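Local coordinates for protein HTLV-2 integrase catalytic core domain (Human T-cell leukemia virus 2, PDB 6QBT) that forms the catalytic core of a retroviral integrase, a magnesium-binding domain of the enzyme that probably joins viral DNA ends to host DNA, at residues K44-S47 with C48-I51; P73-S77 with Q78-E82. One frame throughout, in Å; residues are numbered along the deposited sequence.

Interaction 1: residues K44-S47 with C48-I51; sequences KETS and CETI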
loop_
_atom_site.group_PDB
_atom_site.type_symbol
_atom_site.label_atom_id
_atom_site.label_comp_id
_atom_site.label_asym_id
_atom_site.label_seq_id
_atom_site.Cartn_x
_atom_site.Cartn_y
_atom_site.Cartn_z
ATOM N N LYS A 44 11.407 -18.356 -7.017
ATOM C CA LYS A 44 11.159 -19.738 -6.660
ATOM C C LYS A 44 9.697 -19.930 -6.345
ATOM O O LYS A 44 8.969 -18.970 -6.215
ATOM C CB LYS A 44 11.949 -20.102 -5.399
ATOM C CG LYS A 44 13.418 -19.676 -5.388
ATOM C CD LYS A 44 14.115 -20.225 -4.161
ATOM C CE LYS A 44 14.524 -21.668 -4.421
ATOM N NZ LYS A 44 14.439 -22.544 -3.223
ATOM N N GLU A 45 9.290 -21.181 -6.196
ATOM C CA GLU A 45 7.937 -21.532 -5.796
ATOM C C GLU A 45 7.894 -22.556 -4.641
ATOM O O GLU A 45 7.047 -23.432 -4.647
ATOM C CB GLU A 45 7.129 -22.006 -7.004
ATOM C CG GLU A 45 7.677 -23.201 -7.750
ATOM C CD GLU A 45 6.841 -23.506 -8.985
ATOM O OE1 GLU A 45 5.602 -23.658 -8.869
ATOM O OE2 GLU A 45 7.413 -23.569 -10.088
ATOM N N THR A 46 8.761 -22.399 -3.635
ATOM C CA THR A 46 8.696 -23.211 -2.415
ATOM C C THR A 46 7.632 -22.599 -1.481
ATOM O O THR A 46 7.047 -21.553 -1.796
ATOM C CB THR A 46 10.072 -23.325 -1.707
ATOM O OG1 THR A 46 10.381 -22.107 -1.018
ATOM C CG2 THR A 46 11.192 -23.627 -2.708
ATOM N N SER A 47 7.360 -23.270 -0.364
ATOM C CA SER A 47 6.257 -22.887 0.550
ATOM C C SER A 47 6.437 -21.487 1.187
ATOM O O SER A 47 5.476 -20.739 1.410
ATOM C CB SER A 47 6.112 -23.931 1.649
ATOM O OG SER A 47 7.217 -23.858 2.524
ATOM N N CYS A 48 7.767 -21.082 1.285
ATOM C CA CYS A 48 8.082 -19.817 1.906
ATOM C C CYS A 48 7.681 -18.595 1.027
ATOM O O CYS A 48 6.954 -17.692 1.475
ATOM C CB CYS A 48 9.586 -19.809 2.249
ATOM S SG CYS A 48 10.252 -18.146 2.456
ATOM N N GLU A 49 7.846 -18.862 -0.357
ATOM C CA GLU A 49 7.459 -17.913 -1.384
ATOM C C GLU A 49 5.969 -17.987 -1.658
ATOM O O GLU A 49 5.365 -16.985 -1.985
ATOM C CB GLU A 49 8.209 -18.170 -2.701
ATOM C CG GLU A 49 9.704 -17.868 -2.675
ATOM C CD GLU A 49 10.560 -18.971 -2.064
ATOM O OE1 GLU A 49 10.092 -20.113 -1.843
ATOM O OE2 GLU A 49 11.739 -18.687 -1.797
ATOM N N THR A 50 5.385 -19.178 -1.532
ATOM C CA THR A 50 3.964 -19.359 -1.779
ATOM C C THR A 50 3.151 -18.697 -0.685
ATOM O O THR A 50 2.212 -17.965 -0.958
ATOM C CB THR A 50 3.636 -20.837 -1.852
ATOM O OG1 THR A 50 4.462 -21.417 -2.859
ATOM C CG2 THR A 50 2.154 -21.081 -2.205
ATOM N N ILE A 51 3.527 -18.925 0.566
ATOM C CA ILE A 51 2.835 -18.261 1.672
ATOM C C ILE A 51 2.986 -16.732 1.563
ATOM O O ILE A 51 2.023 -15.989 1.778
ATOM C CB ILE A 51 3.354 -18.790 3.028
ATOM C CG1 ILE A 51 2.809 -20.206 3.245
ATOM C CG2 ILE A 51 2.962 -17.870 4.193
ATOM C CD1 ILE A 51 3.433 -20.937 4.408
#
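T46 and T50 meet at the start of helix 47-61, with T46 in the N-cap position, where the loop after strand 37-42 ends in this RNase H-like integrase core. The carbonyl of T46 is the main acceptor of the first turn. T50 N reaches T46 O at 2.9 Å, within the carbonyl plane. The hydroxyl of the same residue gives a second bond, T50 OG1 to T46 O at 2.8 Å, from 53° above that plane. With chi1 at -56°, OG1 stands beside the T50 backbone nitrogen and reaches the carbonyl one turn earlier, which satisfies the hydroxyl of this buried residue; threonine suits the place because its OH can add to the backbone bond. E49 N adds only a weak bond to T46 O. The E49 side chain, bent at chi2, folds back over the cap, although its weak bond from T46 N is doubtful because the model crowds OE1. Its other oxygen passes across the aliphatic stem of K44, OE2 being 3.7 Å from CD. E45 turns away from the helix, and its OE2 is hydrogen-bonded to H16 NE2. C48 forms a disulfide with C123 of the second subunit, making this first turn part of the assembly interface. The next rung is regular: I51 N meets S47 O at 2.8 Å with an N-H...O angle of 168°, while I51 CG1 packs 3.3 Å from that oxygen.

Interaction 2: residues P73-S77 with Q78-E82; sequences PAFLS and QEFQE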
loop_
_atom_site.group_PDB
_atom_site.type_symbol
_atom_site.label_atom_id
_atom_site.label_comp_id
_atom_site.label_asym_id
_atom_site.label_seq_id
_atom_site.Cartn_x
_atom_site.Cartn_y
_atom_site.Cartn_z
ATOM N N PRO A 73 3.542 -29.028 -5.426
ATOM C CA PRO A 73 3.967 -29.394 -4.048
ATOM C C PRO A 73 3.993 -28.265 -2.991
ATOM O O PRO A 73 3.747 -28.533 -1.812
ATOM C CB PRO A 73 5.374 -29.974 -4.258
ATOM C CG PRO A 73 5.442 -30.326 -5.712
ATOM C CD PRO A 73 4.627 -29.272 -6.398
ATOM N N ALA A 74 4.270 -27.027 -3.401
ATOM C CA ALA A 74 4.127 -25.878 -2.491
ATOM C C ALA A 74 2.706 -25.796 -1.931
ATOM O O ALA A 74 2.542 -25.672 -0.724
ATOM C CB ALA A 74 4.495 -24.580 -3.177
ATOM N N PHE A 75 1.697 -25.926 -2.803
ATOM C CA PHE A 75 0.289 -25.967 -2.356
ATOM C C PHE A 75 -0.068 -27.183 -1.489
ATOM O O PHE A 75 -0.981 -27.087 -0.679
ATOM C CB PHE A 75 -0.698 -25.936 -3.525
ATOM C CG PHE A 75 -0.591 -24.722 -4.391
ATOM C CD1 PHE A 75 -0.691 -23.452 -3.850
ATOM C CD2 PHE A 75 -0.423 -24.859 -5.765
ATOM C CE1 PHE A 75 -0.618 -22.328 -4.655
ATOM C CE2 PHE A 75 -0.327 -23.750 -6.571
ATOM C CZ PHE A 75 -0.432 -22.480 -6.015
ATOM N N LEU A 76 0.623 -28.308 -1.665
ATOM C CA LEU A 76 0.383 -29.504 -0.864
ATOM C C LEU A 76 1.307 -29.668 0.351
ATOM O O LEU A 76 1.095 -30.569 1.169
ATOM C CB LEU A 76 0.486 -30.744 -1.757
ATOM C CG LEU A 76 -0.495 -30.787 -2.949
ATOM C CD1 LEU A 76 -0.349 -32.108 -3.696
ATOM C CD2 LEU A 76 -1.945 -30.577 -2.528
ATOM N N SER A 77 2.314 -28.806 0.471
ATOM C CA SER A 77 3.207 -28.788 1.633
ATOM C C SER A 77 2.475 -28.695 2.966
ATOM O O SER A 77 1.402 -28.090 3.082
ATOM C CB SER A 77 4.198 -27.610 1.550
ATOM O OG SER A 77 3.529 -26.361 1.562
ATOM N N GLN A 78 3.103 -29.262 3.981
ATOM C CA GLN A 78 2.574 -29.186 5.324
ATOM C C GLN A 78 2.496 -27.742 5.809
ATOM O O GLN A 78 1.574 -27.411 6.548
ATOM C CB GLN A 78 3.400 -30.035 6.281
ATOM C CG GLN A 78 2.683 -30.343 7.580
ATOM C CD GLN A 78 3.401 -31.399 8.401
ATOM O OE1 GLN A 78 4.039 -32.305 7.855
ATOM N NE2 GLN A 78 3.302 -31.292 9.726
ATOM N N GLU A 79 3.434 -26.898 5.366
ATOM C CA GLU A 79 3.457 -25.469 5.711
ATOM C C GLU A 79 2.224 -24.744 5.164
ATOM O O GLU A 79 1.576 -24.009 5.902
ATOM C CB GLU A 79 4.719 -24.753 5.190
ATOM C CG GLU A 79 6.007 -25.093 5.930
ATOM C CD GLU A 79 6.645 -26.416 5.514
ATOM O OE1 GLU A 79 6.012 -27.216 4.772
ATOM O OE2 GLU A 79 7.798 -26.657 5.937
ATOM N N PHE A 80 1.910 -24.948 3.884
ATOM C CA PHE A 80 0.719 -24.305 3.280
ATOM C C PHE A 80 -0.599 -24.872 3.838
ATOM O O PHE A 80 -1.521 -24.100 4.089
ATOM C CB PHE A 80 0.748 -24.364 1.744
ATOM C CG PHE A 80 -0.283 -23.486 1.067
ATOM C CD1 PHE A 80 -0.045 -22.135 0.862
ATOM C CD2 PHE A 80 -1.490 -24.022 0.613
ATOM C CE1 PHE A 80 -0.988 -21.323 0.217
ATOM C CE2 PHE A 80 -2.441 -23.217 -0.009
ATOM C CZ PHE A 80 -2.190 -21.861 -0.215
ATOM N N GLN A 81 -0.696 -26.185 4.076
ATOM C CA GLN A 81 -1.917 -26.715 4.692
ATOM C C GLN A 81 -2.091 -26.190 6.119
ATOM O O GLN A 81 -3.195 -25.840 6.520
ATOM C CB GLN A 81 -1.968 -28.250 4.699
ATOM C CG GLN A 81 -1.867 -28.945 3.334
ATOM C CD GLN A 81 -2.873 -28.479 2.280
ATOM O OE1 GLN A 81 -4.033 -28.156 2.574
ATOM N NE2 GLN A 81 -2.424 -28.462 1.028
ATOM N N GLU A 82 -1.012 -26.123 6.887
ATOM C CA GLU A 82 -1.107 -25.585 8.254
ATOM C C GLU A 82 -1.563 -24.122 8.263
ATOM O O GLU A 82 -2.361 -23.725 9.102
ATOM C CB GLU A 82 0.216 -25.737 9.008
ATOM C CG GLU A 82 0.411 -27.133 9.576
ATOM C CD GLU A 82 1.816 -27.395 10.120
ATOM O OE1 GLU A 82 2.641 -26.456 10.174
ATOM O OE2 GLU A 82 2.104 -28.552 10.487
#
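A74 meets F80 and S77 meets Q81 where the short helix 73-76 hands over to helix 78-86, with S77 as the N-cap of the second helix. A74 contributes its carbonyl: S77 OG donates to A74 O at 2.6 Å, and F80 CB rests against the same oxygen at 3.3 Å. The small methyl group of A74 lets helix 73-76 lie against T50 of helix 47-61.

F75 comes next and supplies the aromatic half of the contact. Its edge points at a face of F80 in a T-shaped stack, with ring centroids 5.8 Å apart and planes at 73°. F75 CD1 is the leading atom, standing over the rim of the F80 ring and 4.2 Å from F80 CE2. H91 makes a further edge-to-face pair with F80, while F75 also touches D70, a ligand of the magnesium ion.

L76 points away from the second helix, yet its leucine branch runs side by side with Q81 in the same direction, CD2 being 4.2 Å from NE2. The Q81 amide oxygen OE1 has H91 ND1 as a weak hydrogen-bond partner.

S77 completes the turn. With chi1 at 62°, its OG lies between the backbone nitrogen and the carbonyl carbon, where it caps the helix by accepting F80 N at 3.2 Å and 160°. Its own carbonyl then starts the regular pattern, S77 O taking Q81 N at 3.0 Å. Across the first turn of this helix, Q78 NE2 donates to E82 OE2.

A hydroxyl suits this junction because it can give and accept at once: S77 OG gives to one carbonyl of the short helix, A74 O, and accepts from one amide of the next, F80 N, while the two buried phenylalanines add an apolar edge-to-face contact across the same junction.

Overall arrangement
From the N terminus, the chain leaves strand 37-42, and interaction 1 shapes the entry into helix 47-61. After that helix, strand 66-68 leads to D70, which with D13 binds the magnesium ion, and interaction 2 follows as residues 73-82 pass from one helix to another. Each contact closes only a turn of its own, and the two stand in series, neither nested nor crossed. In space their centres are about 9 Å apart and they touch: the A74 methyl lies against the E45 carbonyl, and S47 against S77 and E79. The starts of helices 47-61 and 78-86 are thereby brought into contact near the metal site, with interaction 1 also reaching the second subunit.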